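PDB 2BNG: MB2760 from Mycobacterium tuberculosis, which hydrolyses long or bulky lipophilic epoxides, such as 9,10-epoxystearic acid and cholesterol 5,6-oxide, to diols in vitro, its physiological substrates being still unidentified. Local coordinates for residues Glu31-Asp37 and Leu64-Gln68; Leu25-Gln29 and Phe73-Ile77. All coordinates share one frame; numbering follows the deposited sequence.

Contact 1: residues Glu31-Asp37 and Leu64-Gln68; sequences EDFDTVD and LRRMQ
Phe33 lays one face of its ring against the backbone of Arg65. Arg65 CA stands 3.7 Å from the Phe33 ring centroid and 16° off the ring normal, a CH-pi contact. With CG anti to its own carbonyl carbon (chi1 -70°), the ring projects from the first turn of its helix toward the other segment. At its edge, CE2 of Phe33 meets CG of Gln68, the last residue of a type I turn that starts at Arg65. A large flat apolar residue suits this place, since it can lie on a helix backbone and meet aliphatic carbon at its rim.

The Arg65 side chain starts out extended and bends at chi3 (-68°), which brings CB of Phe33 over the centre of the guanidinium, 3.5 Å from CZ of Arg65. Two carboxylates one helical turn apart lie near the guanidinium plane and share a single nitrogen: Arg65 NH2 bonds to Asp34 OD2 at 3.0 Å, almost straight, and to Asp37 OD2 at 2.7 Å, more bent. This salt-bridge network fixes the rotation of the guanidinium, and the two acids probably favour its positive charge.

On the buried side, Val36 CG1 packs on Leu64 CD1 at 4.3 Å. Asp32 sits at the N-cap position of helix 33-39, and its OD2 accepts a bond from Thr35 OG1. Helix 13-30 lies behind the apolar layer: Val36 touches Phe24 and Ala27, Leu64 reaches Leu28, and the contact thus joins helices 33-39 and 57-65 beside that long helix.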
ATOM      1  N   GLU C  31      17.115 -15.224 -30.390  1.00 39.70           N
ATOM      2  CA  GLU C  31      18.140 -16.178 -30.851  1.00 40.71           C
ATOM      3  C   GLU C  31      18.329 -17.348 -29.893  1.00 41.27           C
ATOM      4  O   GLU C  31      19.441 -17.851 -29.704  1.00 42.35           O
ATOM      5  CB  GLU C  31      19.470 -15.479 -31.135  1.00 41.03           C
ATOM      6  CG  GLU C  31      19.405 -14.651 -32.381  1.00 41.87           C
ATOM      7  CD  GLU C  31      20.607 -13.780 -32.540  1.00 44.50           C
ATOM      8  OE1 GLU C  31      21.576 -13.930 -31.821  1.00 46.83           O
ATOM      9  OE2 GLU C  31      20.624 -12.923 -33.398  1.00 46.14           O
ATOM     10  N   ASP C  32      17.221 -17.773 -29.297  1.00 40.93           N
ATOM     11  CA  ASP C  32      17.208 -18.820 -28.295  1.00 41.62           C
ATOM     12  C   ASP C  32      16.903 -20.117 -29.047  1.00 41.67           C
ATOM     13  O   ASP C  32      15.752 -20.597 -29.109  1.00 41.01           O
ATOM     14  CB  ASP C  32      16.162 -18.479 -27.227  1.00 41.62           C
ATOM     15  CG  ASP C  32      15.928 -19.604 -26.222  1.00 43.37           C
ATOM     16  OD1 ASP C  32      16.688 -20.603 -26.220  1.00 43.27           O
ATOM     17  OD2 ASP C  32      14.949 -19.478 -25.434  1.00 44.03           O
ATOM     18  N   PHE C  33      17.959 -20.679 -29.631  1.00 42.03           N
ATOM     19  CA  PHE C  33      17.777 -21.687 -30.686  1.00 42.42           C
ATOM     20  C   PHE C  33      17.379 -23.047 -30.175  1.00 43.38           C
ATOM     21  O   PHE C  33      16.788 -23.840 -30.909  1.00 43.66           O
ATOM     22  CB  PHE C  33      18.972 -21.739 -31.641  1.00 42.60           C
ATOM     23  CG  PHE C  33      19.074 -20.528 -32.514  1.00 42.54           C
ATOM     24  CD1 PHE C  33      18.072 -20.246 -33.443  1.00 42.34           C
ATOM     25  CD2 PHE C  33      20.142 -19.650 -32.389  1.00 43.97           C
ATOM     26  CE1 PHE C  33      18.144 -19.130 -34.245  1.00 42.96           C
ATOM     27  CE2 PHE C  33      20.223 -18.516 -33.186  1.00 44.49           C
ATOM     28  CZ  PHE C  33      19.222 -18.252 -34.115  1.00 42.66           C
ATOM     29  N   ASP C  34      17.661 -23.306 -28.907  1.00 44.22           N
ATOM     30  CA  ASP C  34      17.187 -24.532 -28.298  1.00 45.96           C
ATOM     31  C   ASP C  34      15.665 -24.523 -28.055  1.00 45.32           C
ATOM     32  O   ASP C  34      15.005 -25.562 -28.204  1.00 46.36           O
ATOM     33  CB  ASP C  34      17.939 -24.834 -27.011  1.00 47.81           C
ATOM     34  CG  ASP C  34      19.422 -25.031 -27.237  1.00 49.98           C
ATOM     35  OD1 ASP C  34      20.149 -25.181 -26.263  1.00 53.83           O
ATOM     36  OD2 ASP C  34      19.897 -25.022 -28.373  1.00 51.14           O
ATOM     37  N   THR C  35      15.110 -23.366 -27.697  1.00 43.66           N
ATOM     38  CA  THR C  35      13.655 -23.213 -27.649  1.00 42.48           C
ATOM     39  C   THR C  35      13.025 -23.293 -29.050  1.00 41.82           C
ATOM     40  O   THR C  35      11.954 -23.878 -29.217  1.00 42.36           O
ATOM     41  CB  THR C  35      13.254 -21.911 -26.935  1.00 41.66           C
ATOM     42  OG1 THR C  35      13.784 -21.932 -25.606  1.00 41.95           O
ATOM     43  CG2 THR C  35      11.744 -21.733 -26.883  1.00 39.16           C
ATOM     44  N   VAL C  36      13.685 -22.710 -30.048  1.00 40.79           N
ATOM     45  CA  VAL C  36      13.235 -22.838 -31.437  1.00 40.06           C
ATOM     46  C   VAL C  36      13.162 -24.329 -31.849  1.00 41.48           C
ATOM     47  O   VAL C  36      12.166 -24.787 -32.419  1.00 41.60           O
ATOM     48  CB  VAL C  36      14.134 -22.039 -32.401  1.00 39.26           C
ATOM     49  CG1 VAL C  36      13.877 -22.460 -33.855  1.00 37.92           C
ATOM     50  CG2 VAL C  36      13.930 -20.529 -32.183  1.00 37.10           C
ATOM     51  N   ASP C  37      14.211 -25.078 -31.525  1.00 42.89           N
ATOM     52  CA  ASP C  37      14.256 -26.535 -31.728  1.00 44.94           C
ATOM     53  C   ASP C  37      13.159 -27.328 -31.041  1.00 44.98           C
ATOM     54  O   ASP C  37      12.570 -28.228 -31.634  1.00 45.80           O
ATOM     55  CB  ASP C  37      15.583 -27.100 -31.230  1.00 46.93           C
ATOM     56  CG  ASP C  37      16.675 -26.923 -32.222  1.00 50.36           C
ATOM     57  OD1 ASP C  37      16.383 -27.001 -33.431  1.00 53.71           O
ATOM     58  OD2 ASP C  37      17.825 -26.691 -31.817  1.00 55.05           O
ATOM     59  N   LEU C  64      17.367 -21.654 -39.506  1.00 39.80           N
ATOM     60  CA  LEU C  64      17.228 -20.482 -38.666  1.00 39.46           C
ATOM     61  C   LEU C  64      18.432 -20.293 -37.754  1.00 40.55           C
ATOM     62  O   LEU C  64      18.960 -19.183 -37.632  1.00 40.27           O
ATOM     63  CB  LEU C  64      15.939 -20.551 -37.846  1.00 38.60           C
ATOM     64  CG  LEU C  64      14.634 -20.418 -38.648  1.00 38.53           C
ATOM     65  CD1 LEU C  64      13.443 -20.758 -37.766  1.00 38.33           C
ATOM     66  CD2 LEU C  64      14.470 -19.038 -39.299  1.00 35.68           C
ATOM     67  N   ARG C  65      18.884 -21.381 -37.136  1.00 41.90           N
ATOM     68  CA  ARG C  65      20.085 -21.337 -36.320  1.00 43.56           C
ATOM     69  C   ARG C  65      21.274 -20.791 -37.106  1.00 44.23           C
ATOM     70  O   ARG C  65      22.068 -20.007 -36.579  1.00 44.51           O
ATOM     71  CB  ARG C  65      20.406 -22.713 -35.734  1.00 44.55           C
ATOM     72  CG  ARG C  65      21.630 -22.733 -34.820  1.00 46.19           C
ATOM     73  CD  ARG C  65      21.982 -24.157 -34.368  1.00 48.02           C
ATOM     74  NE  ARG C  65      20.949 -24.693 -33.473  1.00 49.26           N
ATOM     75  CZ  ARG C  65      20.953 -24.568 -32.144  1.00 50.58           C
ATOM     76  NH1 ARG C  65      21.950 -23.926 -31.530  1.00 49.20           N
ATOM     77  NH2 ARG C  65      19.954 -25.087 -31.421  1.00 50.91           N
ATOM     78  N   ARG C  66      21.383 -21.184 -38.367  1.00 45.08           N
ATOM     79  CA  ARG C  66      22.534 -20.787 -39.158  1.00 46.21           C
ATOM     80  C   ARG C  66      22.487 -19.357 -39.654  1.00 46.13           C
ATOM     81  O   ARG C  66      23.454 -18.860 -40.215  1.00 46.87           O
ATOM     82  CB  ARG C  66      22.790 -21.775 -40.277  1.00 46.90           C
ATOM     83  CG  ARG C  66      23.415 -22.988 -39.706  1.00 47.80           C
ATOM     84  CD  ARG C  66      23.743 -23.964 -40.724  1.00 47.85           C
ATOM     85  NE  ARG C  66      24.208 -25.151 -40.049  1.00 47.82           N
ATOM     86  CZ  ARG C  66      24.321 -26.304 -40.654  1.00 48.41           C
ATOM     87  NH1 ARG C  66      24.015 -26.316 -41.910  1.00 47.45           N
ATOM     88  NH2 ARG C  66      24.729 -27.405 -40.039  1.00 48.27           N
HETATM   89  N   MSE C  67      21.382 -18.684 -39.409  0.44 45.67           N
HETATM   90  CA  MSE C  67      21.286 -17.301 -39.788  1.00 47.06           C
HETATM   91  C   MSE C  67      21.820 -16.323 -38.740  1.00 46.09           C
HETATM   92  O   MSE C  67      22.035 -15.131 -39.009  1.00 45.85           O
HETATM   93  CB  MSE C  67      19.859 -16.974 -40.164  1.00 45.69           C
HETATM   94  CG  MSE C  67      19.583 -17.299 -41.623  1.00 47.26           C
HETATM   95 SE   MSE C  67      17.735 -16.929 -41.962  1.00 53.06          SE
HETATM   96  CE  MSE C  67      17.005 -18.716 -42.101  1.00 49.95           C
ATOM     97  N   GLN C  68      22.039 -16.849 -37.547  1.00 45.85           N
ATOM     98  CA  GLN C  68      22.612 -16.119 -36.450  1.00 45.77           C
ATOM     99  C   GLN C  68      23.871 -15.352 -36.863  1.00 46.22           C
ATOM    100  O   GLN C  68      24.793 -15.926 -37.456  1.00 46.64           O
ATOM    101  CB  GLN C  68      22.985 -17.156 -35.428  1.00 46.31           C
ATOM    102  CG  GLN C  68      22.833 -16.753 -34.073  1.00 47.31           C
ATOM    103  CD  GLN C  68      24.024 -16.170 -33.487  1.00 49.55           C
ATOM    104  OE1 GLN C  68      23.922 -15.328 -32.666  1.00 48.61           O
ATOM    105  NE2 GLN C  68      25.161 -16.624 -33.859  1.00 50.30           N
TER

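Contact 2: residues Leu25-Gln29 and Phe73-Ile77; sequences LNALQ and FEVKI
Gln29 reaches from helix 13-30 along the backbone of strand 72-83, and its amide bonds to that backbone. With CG anti to the backbone N (chi1 175°), the extended chain runs past Phe73 O and Glu74 CA until NE2 of Gln29 reaches Val75 O, 2.9 Å away. That bond lies in the carbonyl plane on a lone pair of Val75 O, although its N-H...O angle is only 134°. Glutamine suits the place because its length and its N-H group let a helix residue bond to a strand carbonyl. Closer to the backbone, Gln29 CA makes a CA-H...O contact of 3.4 Å with Phe73 O.

Val75 points toward the helix and sets CG1 4.2 Å from CB of Leu25. Its branched side chain fits an extended strand, and it also touches Asp93, the probable proton donor of the active site. Leu25 continues the apolar row through CD1, 3.9 Å from CD1 of Ile77.

Phe73 turns the edge of its ring to Leu28 O. A broad aromatic ring suits this position, since it spans from the helix to Met67 and Leu95, which also pack on it. Two waters complete this end. One receives the Phe73 N-H and donates to Leu28 O; the other donates to both Gln29 O and Phe73 O.

The axes of 25-29 and 73-77 approach to 7.3 Å and run roughly antiparallel, at 147°. A long N-terminal helix packed on a curved, mixed sheet is characteristic of the NTF2-like fold of limonene-1,2-epoxide hydrolases, and here it lies close to Asp93 and Asp122, the probable catalytic pair.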
ATOM      1  N   LEU C  25       8.041 -17.153 -31.299  1.00 32.18           N
ATOM      2  CA  LEU C  25       8.405 -15.878 -31.921  1.00 32.11           C
ATOM      3  C   LEU C  25       9.386 -15.043 -31.086  1.00 32.40           C
ATOM      4  O   LEU C  25      10.322 -14.457 -31.649  1.00 32.02           O
ATOM      5  CB  LEU C  25       7.156 -15.083 -32.314  1.00 31.60           C
ATOM      6  CG  LEU C  25       6.337 -15.766 -33.431  1.00 32.13           C
ATOM      7  CD1 LEU C  25       4.940 -15.141 -33.505  1.00 31.49           C
ATOM      8  CD2 LEU C  25       7.040 -15.715 -34.800  1.00 29.96           C
ATOM      9  N   ASN C  26       9.216 -15.021 -29.763  1.00 32.77           N
ATOM     10  CA  ASN C  26      10.221 -14.402 -28.904  1.00 33.32           C
ATOM     11  C   ASN C  26      11.543 -15.140 -29.021  1.00 33.23           C
ATOM     12  O   ASN C  26      12.603 -14.522 -29.068  1.00 33.48           O
ATOM     13  CB  ASN C  26       9.762 -14.284 -27.439  1.00 34.47           C
ATOM     14  CG  ASN C  26       8.637 -13.245 -27.257  1.00 36.98           C
ATOM     15  OD1 ASN C  26       8.702 -12.123 -27.779  1.00 38.41           O
ATOM     16  ND2 ASN C  26       7.602 -13.626 -26.526  1.00 38.79           N
ATOM     17  N   ALA C  27      11.487 -16.462 -29.119  1.00 32.97           N
ATOM     18  CA  ALA C  27      12.698 -17.257 -29.235  1.00 33.59           C
ATOM     19  C   ALA C  27      13.505 -16.917 -30.481  1.00 33.55           C
ATOM     20  O   ALA C  27      14.731 -16.857 -30.422  1.00 34.65           O
ATOM     21  CB  ALA C  27      12.379 -18.760 -29.189  1.00 33.61           C
ATOM     22  N   LEU C  28      12.819 -16.690 -31.603  1.00 33.41           N
ATOM     23  CA  LEU C  28      13.459 -16.250 -32.841  1.00 33.69           C
ATOM     24  C   LEU C  28      14.146 -14.901 -32.690  1.00 33.94           C
ATOM     25  O   LEU C  28      15.294 -14.721 -33.102  1.00 34.46           O
ATOM     26  CB  LEU C  28      12.437 -16.101 -33.949  1.00 32.93           C
ATOM     27  CG  LEU C  28      11.974 -17.261 -34.799  1.00 34.74           C
ATOM     28  CD1 LEU C  28      10.949 -16.682 -35.767  1.00 33.89           C
ATOM     29  CD2 LEU C  28      13.129 -17.915 -35.545  1.00 35.74           C
ATOM     30  N   GLN C  29      13.418 -13.949 -32.126  1.00 34.46           N
ATOM     31  CA  GLN C  29      13.931 -12.612 -31.899  1.00 36.00           C
ATOM     32  C   GLN C  29      15.141 -12.686 -30.955  1.00 37.01           C
ATOM     33  O   GLN C  29      16.150 -12.021 -31.175  1.00 37.44           O
ATOM     34  CB  GLN C  29      12.816 -11.713 -31.333  1.00 35.70           C
ATOM     35  CG  GLN C  29      13.315 -10.333 -30.966  1.00 37.97           C
ATOM     36  CD  GLN C  29      12.229  -9.288 -30.805  1.00 39.68           C
ATOM     37  OE1 GLN C  29      12.543  -8.159 -30.528  1.00 42.47           O
ATOM     38  NE2 GLN C  29      10.970  -9.644 -30.995  1.00 39.47           N
ATOM     39  N   PHE C  73      16.286 -10.961 -36.354  1.00 36.02           N
ATOM     40  CA  PHE C  73      14.850 -10.796 -36.502  1.00 35.70           C
ATOM     41  C   PHE C  73      14.276 -10.012 -35.345  1.00 35.05           C
ATOM     42  O   PHE C  73      14.702 -10.186 -34.216  1.00 34.92           O
ATOM     43  CB  PHE C  73      14.132 -12.162 -36.599  1.00 36.13           C
ATOM     44  CG  PHE C  73      14.837 -13.176 -37.480  1.00 37.57           C
ATOM     45  CD1 PHE C  73      14.972 -12.958 -38.842  1.00 39.26           C
ATOM     46  CD2 PHE C  73      15.335 -14.363 -36.938  1.00 40.13           C
ATOM     47  CE1 PHE C  73      15.608 -13.894 -39.654  1.00 40.92           C
ATOM     48  CE2 PHE C  73      15.982 -15.314 -37.741  1.00 40.35           C
ATOM     49  CZ  PHE C  73      16.117 -15.075 -39.099  1.00 40.15           C
ATOM     50  N   GLU C  74      13.315  -9.144 -35.644  1.00 34.96           N
ATOM     51  CA  GLU C  74      12.446  -8.581 -34.621  1.00 36.10           C
ATOM     52  C   GLU C  74      10.979  -8.904 -34.926  1.00 35.36           C
ATOM     53  O   GLU C  74      10.560  -9.012 -36.099  1.00 35.25           O
ATOM     54  CB  GLU C  74      12.682  -7.085 -34.426  1.00 36.34           C
ATOM     55  CG  GLU C  74      14.011  -6.779 -33.706  1.00 39.00           C
ATOM     56  CD  GLU C  74      14.340  -5.295 -33.631  1.00 42.62           C
ATOM     57  OE1 GLU C  74      13.423  -4.447 -33.775  1.00 46.05           O
ATOM     58  OE2 GLU C  74      15.525  -4.959 -33.413  1.00 46.10           O
ATOM     59  N   VAL C  75      10.210  -9.111 -33.864  1.00 34.90           N
ATOM     60  CA  VAL C  75       8.817  -9.461 -34.007  1.00 33.99           C
ATOM     61  C   VAL C  75       8.042  -8.709 -32.956  1.00 34.04           C
ATOM     62  O   VAL C  75       8.358  -8.736 -31.780  1.00 34.49           O
ATOM     63  CB  VAL C  75       8.556 -10.982 -33.877  1.00 34.08           C
ATOM     64  CG1 VAL C  75       7.062 -11.284 -34.080  1.00 33.49           C
ATOM     65  CG2 VAL C  75       9.401 -11.779 -34.898  1.00 33.80           C
ATOM     66  N   LYS C  76       7.034  -7.995 -33.404  1.00 33.63           N
ATOM     67  CA  LYS C  76       6.155  -7.329 -32.506  1.00 33.58           C
ATOM     68  C   LYS C  76       4.758  -7.829 -32.869  1.00 32.79           C
ATOM     69  O   LYS C  76       4.303  -7.662 -34.008  1.00 32.15           O
ATOM     70  CB  LYS C  76       6.349  -5.829 -32.677  1.00 34.15           C
ATOM     71  CG  LYS C  76       5.318  -4.957 -32.060  1.00 36.83           C
ATOM     72  CD  LYS C  76       5.293  -5.025 -30.599  1.00 41.24           C
ATOM     73  CE  LYS C  76       4.672  -3.733 -30.053  1.00 44.86           C
ATOM     74  NZ  LYS C  76       3.667  -3.942 -29.021  1.00 45.79           N
ATOM     75  N   ILE C  77       4.114  -8.502 -31.912  1.00 32.22           N
ATOM     76  CA  ILE C  77       2.774  -9.047 -32.119  1.00 31.30           C
ATOM     77  C   ILE C  77       1.770  -8.014 -31.626  1.00 31.60           C
ATOM     78  O   ILE C  77       1.791  -7.656 -30.458  1.00 32.29           O
ATOM     79  CB  ILE C  77       2.583 -10.408 -31.358  1.00 31.69           C
ATOM     80  CG1 ILE C  77       3.722 -11.398 -31.692  1.00 30.31           C
ATOM     81  CG2 ILE C  77       1.183 -11.002 -31.664  1.00 30.99           C
ATOM     82  CD1 ILE C  77       3.764 -12.672 -30.789  1.00 30.79           C
TER
HETATM   83  O   HOH W   1      17.109 -12.951 -34.601  1.00 35.06           O
HETATM   84  O   HOH W   2      16.580  -9.513 -32.627  1.00 48.00           O

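From the N terminus, helix 13-30 supplies residues 25-29 of contact 2, and a short turn leads into helix 33-39 with residues 31-37 of contact 1. The chain then runs through strands 44-48 and 52-55 and along helix 57-65 to residues 64-68, where contact 1 closes the inner loop. A few residues later strand 72-83 begins, and residues 73-77 close the outer loop, so the loop of contact 1 lies inside that of contact 2. The two touch directly, with a probable hydrogen bond from Asp32 N to Ala27 O. Together they tie the three N-terminal helices to one another and to an outermost strand of the sheet.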